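Local coordinates for protein CT263 (PDB 4QAS) that probably hydrolyses the N-glycosidic bond of futalosine-type nucleosides in menaquinone synthesis, as an MTAN-like nucleosidase, at residues A19-T22 / L23-F26; E98-P101 / T102-V105; G144-I147 / A148-S152. The protein carries 1 engineered substitution. All coordinates share one frame; numbering follows the deposited sequence.

Contact 1: residues A19-T22 / L23-F26; sequences AART and LSLF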
ATOM      1  N   ALA A  19       2.170  -9.042   9.922  1.00 13.65           N
ATOM      2  CA  ALA A  19       3.127  -8.255   9.156  1.00 12.79           C
ATOM      3  C   ALA A  19       3.045  -8.484   7.660  1.00 14.01           C
ATOM      4  O   ALA A  19       3.529  -7.627   6.903  1.00 14.88           O
ATOM      5  CB  ALA A  19       4.527  -8.576   9.645  1.00 14.04           C
ATOM      6  N   ALA A  20       2.482  -9.608   7.217  1.00 13.05           N
ATOM      7  CA  ALA A  20       2.749 -10.093   5.861  1.00 15.91           C
ATOM      8  C   ALA A  20       2.427  -9.054   4.785  1.00 14.93           C
ATOM      9  O   ALA A  20       3.237  -8.813   3.880  1.00 15.66           O
ATOM     10  CB  ALA A  20       1.977 -11.386   5.627  1.00 18.00           C
ATOM     11  N   ARG A  21       1.234  -8.461   4.824  1.00 13.97           N
ATOM     12  CA  ARG A  21       0.860  -7.589   3.708  1.00 14.83           C
ATOM     13  C   ARG A  21       1.609  -6.265   3.751  1.00 14.92           C
ATOM     14  O   ARG A  21       1.930  -5.710   2.700  1.00 15.03           O
ATOM     15  CB  ARG A  21      -0.653  -7.399   3.630  1.00 14.50           C
ATOM     16  CG  ARG A  21      -1.439  -8.701   3.400  1.00 15.90           C
ATOM     17  CD  ARG A  21      -1.045  -9.466   2.143  1.00 16.56           C
ATOM     18  NE  ARG A  21      -0.928  -8.601   0.996  1.00 16.20           N
ATOM     19  CZ  ARG A  21      -0.264  -8.901  -0.100  1.00 17.99           C
ATOM     20  NH1 ARG A  21       0.172 -10.132  -0.283  1.00 22.58           N
ATOM     21  NH2 ARG A  21      -0.125  -8.019  -1.078  1.00 22.94           N
ATOM     22  N   THR A  22       1.970  -5.777   4.933  1.00 14.09           N
ATOM     23  CA  THR A  22       2.816  -4.591   4.992  1.00 13.99           C
ATOM     24  C   THR A  22       4.201  -4.867   4.424  1.00 13.44           C
ATOM     25  O   THR A  22       4.768  -4.023   3.720  1.00 14.42           O
ATOM     26  CB  THR A  22       2.910  -4.086   6.428  1.00 14.50           C
ATOM     27  OG1 THR A  22       1.608  -3.643   6.850  1.00 13.28           O
ATOM     28  CG2 THR A  22       3.875  -2.920   6.533  1.00 15.93           C
ATOM     29  N   LEU A  23       4.748  -6.053   4.675  1.00 13.52           N
ATOM     30  CA  LEU A  23       6.043  -6.400   4.129  1.00 15.48           C
ATOM     31  C   LEU A  23       5.999  -6.523   2.615  1.00 15.49           C
ATOM     32  O   LEU A  23       7.038  -6.349   1.975  1.00 18.27           O
ATOM     33  CB  LEU A  23       6.555  -7.683   4.767  1.00 16.66           C
ATOM     34  CG  LEU A  23       6.987  -7.583   6.245  1.00 17.76           C
ATOM     35  CD1 LEU A  23       7.210  -8.965   6.820  1.00 19.65           C
ATOM     36  CD2 LEU A  23       8.232  -6.742   6.362  1.00 18.07           C
ATOM     37  N   SER A  24       4.822  -6.767   2.023  1.00 14.61           N
ATOM     38  CA  SER A  24       4.695  -6.782   0.572  1.00 15.61           C
ATOM     39  C   SER A  24       4.610  -5.376  -0.028  1.00 14.54           C
ATOM     40  O   SER A  24       4.864  -5.213  -1.211  1.00 15.89           O
ATOM     41  CB  SER A  24       3.462  -7.607   0.194  1.00 16.85           C
ATOM     42  OG  SER A  24       3.451  -7.853  -1.174  1.00 19.93           O
ATOM     43  N   LEU A  25       4.236  -4.372   0.753  1.00 14.66           N
ATOM     44  CA  LEU A  25       3.995  -3.031   0.208  1.00 14.93           C
ATOM     45  C   LEU A  25       5.250  -2.341  -0.272  1.00 14.89           C
ATOM     46  O   LEU A  25       5.170  -1.482  -1.145  1.00 16.80           O
ATOM     47  CB  LEU A  25       3.453  -2.121   1.286  1.00 20.56           C
ATOM     48  CG  LEU A  25       2.068  -2.300   1.793  1.00 21.32           C
ATOM     49  CD1 LEU A  25       1.824  -1.116   2.778  1.00 23.53           C
ATOM     50  CD2 LEU A  25       1.081  -2.290   0.662  1.00 25.83           C
ATOM     51  N   PHE A  26       6.406  -2.637   0.333  1.00 16.90           N
ATOM     52  CA  PHE A  26       7.671  -2.000   0.017  1.00 17.07           C
ATOM     53  C   PHE A  26       8.709  -3.077  -0.240  1.00 16.43           C
ATOM     54  O   PHE A  26       8.595  -4.184   0.314  1.00 19.44           O
ATOM     55  CB  PHE A  26       8.151  -1.106   1.179  1.00 18.61           C
ATOM     56  CG  PHE A  26       7.172  -0.070   1.580  1.00 19.58           C
ATOM     57  CD1 PHE A  26       7.063   1.111   0.862  1.00 19.27           C
ATOM     58  CD2 PHE A  26       6.371  -0.263   2.659  1.00 19.12           C
ATOM     59  CE1 PHE A  26       6.146   2.069   1.233  1.00 24.75           C
ATOM     60  CE2 PHE A  26       5.464   0.683   3.037  1.00 19.28           C
ATOM     61  CZ  PHE A  26       5.360   1.865   2.313  1.00 21.07           C
TER
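S24 CB covers one face of the R21 guanidinium, off its centre, with CB 3.8 Å from NH2. With chi1 at -61°, the bends at chi2 and chi3 lead the arginine chain forward along the helix, to the level of S24, which brings NH2 to 3.6 Å from S24 OG. The setting is the C-terminal part of the alpha-helix 16-25, at the dimer interface. NE of R21 bonds to Q185 of the same chain, whereas S24 OG bonds to the backbone O of S24 of the second subunit, and R21 NH2 of the second subunit bonds to S24 O of this chain. The other flat group, the ring of F26, is approached obliquely by the carbonyl O of T22; beyond the helix it meets Y195 edge to face.

Backbone bonding changes character along these residues. S24 N contributes weak bonds to A20 O and R21 O, and L25 N makes a long, weak bond to R21 O. A firmer one, of the i to i+3 kind, joins L25 N to T22 O at 3.0 Å, with the donor well above the carbonyl plane. The regular alpha pattern is clearest just before this, where L23 N bonds to A19 O at 3.0 Å. Beside that bond, L23 CD1 lies 3.9 Å from A19 CB.

Contact 2: residues E98-P101 / T102-V105; sequences ELTP and TTSV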
ATOM      1  N   GLU A  98      -2.972  -2.967  30.338  1.00 21.09           N
ATOM      2  CA  GLU A  98      -2.639  -4.357  30.628  1.00 20.70           C
ATOM      3  C   GLU A  98      -3.525  -4.790  31.780  1.00 19.17           C
ATOM      4  O   GLU A  98      -3.646  -4.072  32.789  1.00 21.61           O
ATOM      5  CB  GLU A  98      -1.172  -4.518  31.013  1.00 24.05           C
ATOM      6  CG  GLU A  98      -0.739  -5.977  31.277  1.00 47.73           C
ATOM      7  CD  GLU A  98      -0.563  -6.806  30.000  1.00 35.48           C
ATOM      8  OE1 GLU A  98      -0.091  -6.257  28.987  1.00 27.81           O
ATOM      9  OE2 GLU A  98      -0.890  -8.014  30.002  1.00 27.63           O
ATOM     10  N   LEU A  99      -4.112  -5.961  31.662  1.00 20.35           N
ATOM     11  CA  LEU A  99      -4.949  -6.495  32.715  1.00 17.12           C
ATOM     12  C   LEU A  99      -4.412  -7.862  33.113  1.00 18.81           C
ATOM     13  O   LEU A  99      -4.157  -8.715  32.250  1.00 20.45           O
ATOM     14  CB  LEU A  99      -6.388  -6.619  32.226  1.00 21.82           C
ATOM     15  CG  LEU A  99      -7.377  -7.286  33.154  1.00 22.45           C
ATOM     16  CD1 LEU A  99      -7.575  -6.507  34.428  1.00 24.74           C
ATOM     17  CD2 LEU A  99      -8.723  -7.454  32.441  1.00 30.27           C
ATOM     18  N   THR A 100      -4.280  -8.078  34.435  1.00 18.62           N
ATOM     19  CA  THR A 100      -3.909  -9.353  35.046  1.00 17.25           C
ATOM     20  C   THR A 100      -5.163  -9.978  35.648  1.00 22.61           C
ATOM     21  O   THR A 100      -5.614  -9.552  36.722  1.00 20.97           O
ATOM     22  CB  THR A 100      -2.841  -9.142  36.129  1.00 19.76           C
ATOM     23  OG1 THR A 100      -1.678  -8.591  35.506  1.00 19.59           O
ATOM     24  CG2 THR A 100      -2.487 -10.459  36.813  1.00 19.86           C
ATOM     25  N   PRO A 101      -5.762 -10.997  35.020  1.00 21.06           N
ATOM     26  CA  PRO A 101      -7.068 -11.467  35.501  1.00 22.79           C
ATOM     27  C   PRO A 101      -7.037 -12.061  36.896  1.00 21.34           C
ATOM     28  O   PRO A 101      -8.042 -11.977  37.618  1.00 24.48           O
ATOM     29  CB  PRO A 101      -7.467 -12.500  34.441  1.00 23.88           C
ATOM     30  CG  PRO A 101      -6.765 -12.064  33.196  1.00 27.22           C
ATOM     31  CD  PRO A 101      -5.438 -11.543  33.692  1.00 22.57           C
ATOM     32  N   THR A 102      -5.940 -12.694  37.312  1.00 20.68           N
ATOM     33  CA  THR A 102      -5.940 -13.347  38.611  1.00 20.14           C
ATOM     34  C   THR A 102      -5.952 -12.372  39.779  1.00 24.42           C
ATOM     35  O   THR A 102      -6.289 -12.769  40.899  1.00 26.22           O
ATOM     36  CB  THR A 102      -4.745 -14.298  38.779  1.00 20.64           C
ATOM     37  OG1 THR A 102      -3.516 -13.606  38.506  1.00 22.05           O
ATOM     38  CG2 THR A 102      -4.863 -15.528  37.875  1.00 25.13           C
ATOM     39  N   THR A 103      -5.544 -11.125  39.564  1.00 22.40           N
ATOM     40  CA  THR A 103      -5.545 -10.119  40.614  1.00 21.70           C
ATOM     41  C   THR A 103      -6.455  -8.946  40.314  1.00 20.53           C
ATOM     42  O   THR A 103      -6.716  -8.151  41.224  1.00 25.85           O
ATOM     43  CB  THR A 103      -4.130  -9.551  40.812  1.00 20.24           C
ATOM     44  OG1 THR A 103      -3.703  -8.988  39.578  1.00 20.41           O
ATOM     45  CG2 THR A 103      -3.183 -10.659  41.258  1.00 21.65           C
ATOM     46  N   SER A 104      -6.887  -8.785  39.074  1.00 22.03           N
ATOM     47  CA  SER A 104      -7.619  -7.621  38.607  1.00 22.61           C
ATOM     48  C   SER A 104      -6.765  -6.361  38.562  1.00 25.26           C
ATOM     49  O   SER A 104      -7.291  -5.277  38.282  1.00 25.03           O
ATOM     50  CB  SER A 104      -8.914  -7.391  39.402  1.00 29.60           C
ATOM     51  OG  SER A 104      -9.820  -8.465  39.182  1.00 30.99           O
ATOM     52  N   VAL A 105      -5.451  -6.464  38.797  1.00 22.71           N
ATOM     53  CA  VAL A 105      -4.605  -5.278  38.751  1.00 21.69           C
ATOM     54  C   VAL A 105      -4.384  -4.875  37.301  1.00 19.02           C
ATOM     55  O   VAL A 105      -4.217  -5.712  36.402  1.00 20.94           O
ATOM     56  CB  VAL A 105      -3.288  -5.525  39.505  1.00 20.50           C
ATOM     57  CG1 VAL A 105      -2.365  -4.310  39.392  1.00 24.00           C
ATOM     58  CG2 VAL A 105      -3.568  -5.831  40.933  1.00 21.46           C
TER
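T100 and V105 face each other across the turn, and backbone hydrogen bonds account for most of its geometry. T100 N donates to V105 O at 3.1 Å, nearly straight at 164°. The carbonyl of the same threonine accepts twice: S104 N arrives close to the direction in which the carbonyl points, at 2.8 Å from T100 O, though its N-H is bent away from the line to the oxygen, while T103 N approaches T100 O from above the carbonyl plane at 3.2 Å. One oxygen thus gathers two consecutive amides.

Together these bonds describe a beta hairpin with a four-residue loop, 101-104, joining the antiparallel strands 90-99 and 106-110. P101 and T102 are right-handed helical, T103 is more extended in phi, and S104 turns left-handed (phi 69°), a change that swings the chain back toward the returning strand.

A side-chain bond reinforces this exit. T103 OG1, held between its own backbone N and carbonyl carbon by a chi1 of 59°, accepts a hydrogen bond from V105 N at 3.2 Å and so forms an ST turn.

Side-chain packing adds van der Waals contacts. The methyl CG2 of T100 lies against two hydroxyl oxygens, T103 OG1 at 3.4 Å and T102 OG1 at 3.7 Å. On the strand itself, L99 CD1 approaches V105 O to 4.0 Å, and the leucine also packs on V125 and Y129.

Contact 3: residues G144-I147 / A148-S152; sequences GFFI and AKQAS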
ATOM      1  N   GLY A 144       0.063  -5.056  22.876  1.00 15.96           N
ATOM      2  CA  GLY A 144       0.021  -3.607  22.781  1.00 14.59           C
ATOM      3  C   GLY A 144       0.573  -2.887  23.995  1.00 14.81           C
ATOM      4  O   GLY A 144       1.364  -1.952  23.867  1.00 16.08           O
ATOM      5  N   PHE A 145       0.166  -3.294  25.198  1.00 15.98           N
ATOM      6  CA  PHE A 145       0.659  -2.571  26.360  1.00 16.32           C
ATOM      7  C   PHE A 145       2.172  -2.721  26.491  1.00 15.71           C
ATOM      8  O   PHE A 145       2.886  -1.751  26.739  1.00 17.57           O
ATOM      9  CB  PHE A 145      -0.004  -2.995  27.664  1.00 17.48           C
ATOM     10  CG  PHE A 145       0.466  -2.159  28.810  1.00 19.61           C
ATOM     11  CD1 PHE A 145       1.613  -2.495  29.495  1.00 19.33           C
ATOM     12  CD2 PHE A 145      -0.187  -0.986  29.160  1.00 21.58           C
ATOM     13  CE1 PHE A 145       2.083  -1.710  30.491  1.00 21.72           C
ATOM     14  CE2 PHE A 145       0.256  -0.202  30.176  1.00 22.50           C
ATOM     15  CZ  PHE A 145       1.406  -0.560  30.863  1.00 24.05           C
ATOM     16  N   PHE A 146       2.675  -3.958  26.339  1.00 17.73           N
ATOM     17  CA  PHE A 146       4.107  -4.201  26.386  1.00 18.89           C
ATOM     18  C   PHE A 146       4.858  -3.257  25.459  1.00 17.38           C
ATOM     19  O   PHE A 146       5.859  -2.659  25.855  1.00 18.58           O
ATOM     20  CB  PHE A 146       4.369  -5.662  26.009  1.00 22.41           C
ATOM     21  CG  PHE A 146       5.819  -5.982  25.788  1.00 22.33           C
ATOM     22  CD1 PHE A 146       6.701  -5.898  26.838  1.00 23.88           C
ATOM     23  CD2 PHE A 146       6.301  -6.352  24.535  1.00 23.53           C
ATOM     24  CE1 PHE A 146       8.045  -6.179  26.686  1.00 27.90           C
ATOM     25  CE2 PHE A 146       7.657  -6.638  24.368  1.00 28.65           C
ATOM     26  CZ  PHE A 146       8.526  -6.546  25.451  1.00 25.74           C
ATOM     27  N   ILE A 147       4.358  -3.084  24.234  1.00 16.12           N
ATOM     28  CA  ILE A 147       5.062  -2.254  23.265  1.00 17.57           C
ATOM     29  C   ILE A 147       5.016  -0.791  23.686  1.00 16.83           C
ATOM     30  O   ILE A 147       6.021  -0.087  23.616  1.00 18.50           O
ATOM     31  CB  ILE A 147       4.465  -2.464  21.863  1.00 16.10           C
ATOM     32  CG1 ILE A 147       4.701  -3.909  21.410  1.00 16.28           C
ATOM     33  CG2 ILE A 147       5.085  -1.477  20.872  1.00 18.55           C
ATOM     34  CD1 ILE A 147       3.866  -4.335  20.216  1.00 16.77           C
ATOM     35  N   ALA A 148       3.830  -0.303  24.081  1.00 17.55           N
ATOM     36  CA  ALA A 148       3.719   1.097  24.495  1.00 17.15           C
ATOM     37  C   ALA A 148       4.620   1.389  25.681  1.00 20.24           C
ATOM     38  O   ALA A 148       5.220   2.469  25.776  1.00 21.79           O
ATOM     39  CB  ALA A 148       2.282   1.437  24.864  1.00 21.14           C
ATOM     40  N   LYS A 149       4.698   0.459  26.637  1.00 20.03           N
ATOM     41  CA  LYS A 149       5.551   0.682  27.799  1.00 22.88           C
ATOM     42  C   LYS A 149       7.022   0.695  27.406  1.00 22.66           C
ATOM     43  O   LYS A 149       7.790   1.534  27.889  1.00 25.60           O
ATOM     44  CB  LYS A 149       5.272  -0.376  28.860  1.00 23.48           C
ATOM     45  CG  LYS A 149       6.115  -0.240  30.115  1.00 31.03           C
ATOM     46  CD  LYS A 149       5.817   1.071  30.842  1.00 37.77           C
ATOM     47  CE  LYS A 149       6.530   1.159  32.187  1.00 56.66           C
ATOM     48  NZ  LYS A 149       8.008   1.066  32.044  1.00 62.19           N
ATOM     49  N   GLN A 150       7.430  -0.202  26.504  1.00 20.98           N
ATOM     50  CA  GLN A 150       8.814  -0.172  26.031  1.00 21.03           C
ATOM     51  C   GLN A 150       9.113   1.122  25.283  1.00 21.01           C
ATOM     52  O   GLN A 150      10.205   1.678  25.421  1.00 24.01           O
ATOM     53  CB  GLN A 150       9.131  -1.400  25.172  1.00 22.46           C
ATOM     54  CG  GLN A 150       9.076  -2.731  25.925  1.00 21.62           C
ATOM     55  CD  GLN A 150       9.934  -2.718  27.162  1.00 27.04           C
ATOM     56  OE1 GLN A 150       9.444  -2.490  28.267  1.00 26.40           O
ATOM     57  NE2 GLN A 150      11.228  -2.948  26.989  1.00 28.18           N
ATOM     58  N   ALA A 151       8.148   1.637  24.513  1.00 22.11           N
ATOM     59  CA  ALA A 151       8.352   2.910  23.821  1.00 23.31           C
ATOM     60  C   ALA A 151       8.613   4.035  24.816  1.00 25.61           C
ATOM     61  O   ALA A 151       9.428   4.928  24.556  1.00 30.07           O
ATOM     62  CB  ALA A 151       7.129   3.237  22.957  1.00 21.66           C
ATOM     63  N   SER A 152       7.934   4.001  25.965  1.00 25.89           N
ATOM     64  CA  SER A 152       8.145   5.038  26.976  1.00 28.48           C
ATOM     65  C   SER A 152       9.591   5.071  27.469  1.00 29.51           C
ATOM     66  O   SER A 152      10.071   6.116  27.925  1.00 32.91           O
ATOM     67  CB  SER A 152       7.184   4.824  28.145  1.00 35.96           C
ATOM     68  OG  SER A 152       7.665   3.813  29.009  1.00 36.09           O
TER
HETATM   69  O   HOH W   1       6.723  -3.262  28.515  1.00 21.96           O
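Q150 CG sits over one face of the F146 ring in a CH-pi contact, 4.0 Å from the ring centroid and 25° off its normal. The nearest ring atom is CE1, 3.7 Å from CG, and the amide plane of Q150 runs almost parallel to the ring, 6° apart. A bend at chi2 of the glutamine (-53°) folds its amide back beside the helix. There a water donates both to F146 O, at 2.9 Å, and to Q150 OE1, at 2.8 Å, while the other end of the amide, NE2, is taken by the backbone O of L62, so the amide is tied at both ends. On another side of the helix, F145 CE1 touches K149 CB at 3.8 Å, the two side chains running the same way.

Four successive i to i+4 bonds hold these side chains in register, from A148 N to G144 O through A151 N to I147 O. Further out, S124 OG accepts from F145 N in the first turn. F145 and A148 lean on V96, I147 on W72 and N74. This is a largely buried alpha-helix packed against a mixed beta-sheet, as in the alpha/beta fold of MTAN-type nucleosidases.

The three sites follow one another along the chain without interleaving: contact 1 in helix 16-25, contact 2 at the hairpin after strand 90-99, contact 3 in helix 144-153. Contacts 1 and 2 lie on opposite sides of the chain's centre, their own centres about 34 Å apart, and contacts 1 and 3 are likewise opposed, at about 23 Å between centres. Contacts 2 and 3 are closer, about 17 Å between centres, and touch where E98 OE1 packs 3.5 Å from F145 CB. Strand 90-99 accounts for this: it leads into the hairpin and also supports helix 144-153. One mixed sheet therefore connects a dimer-facing helix, a largely buried helix and an exposed turn.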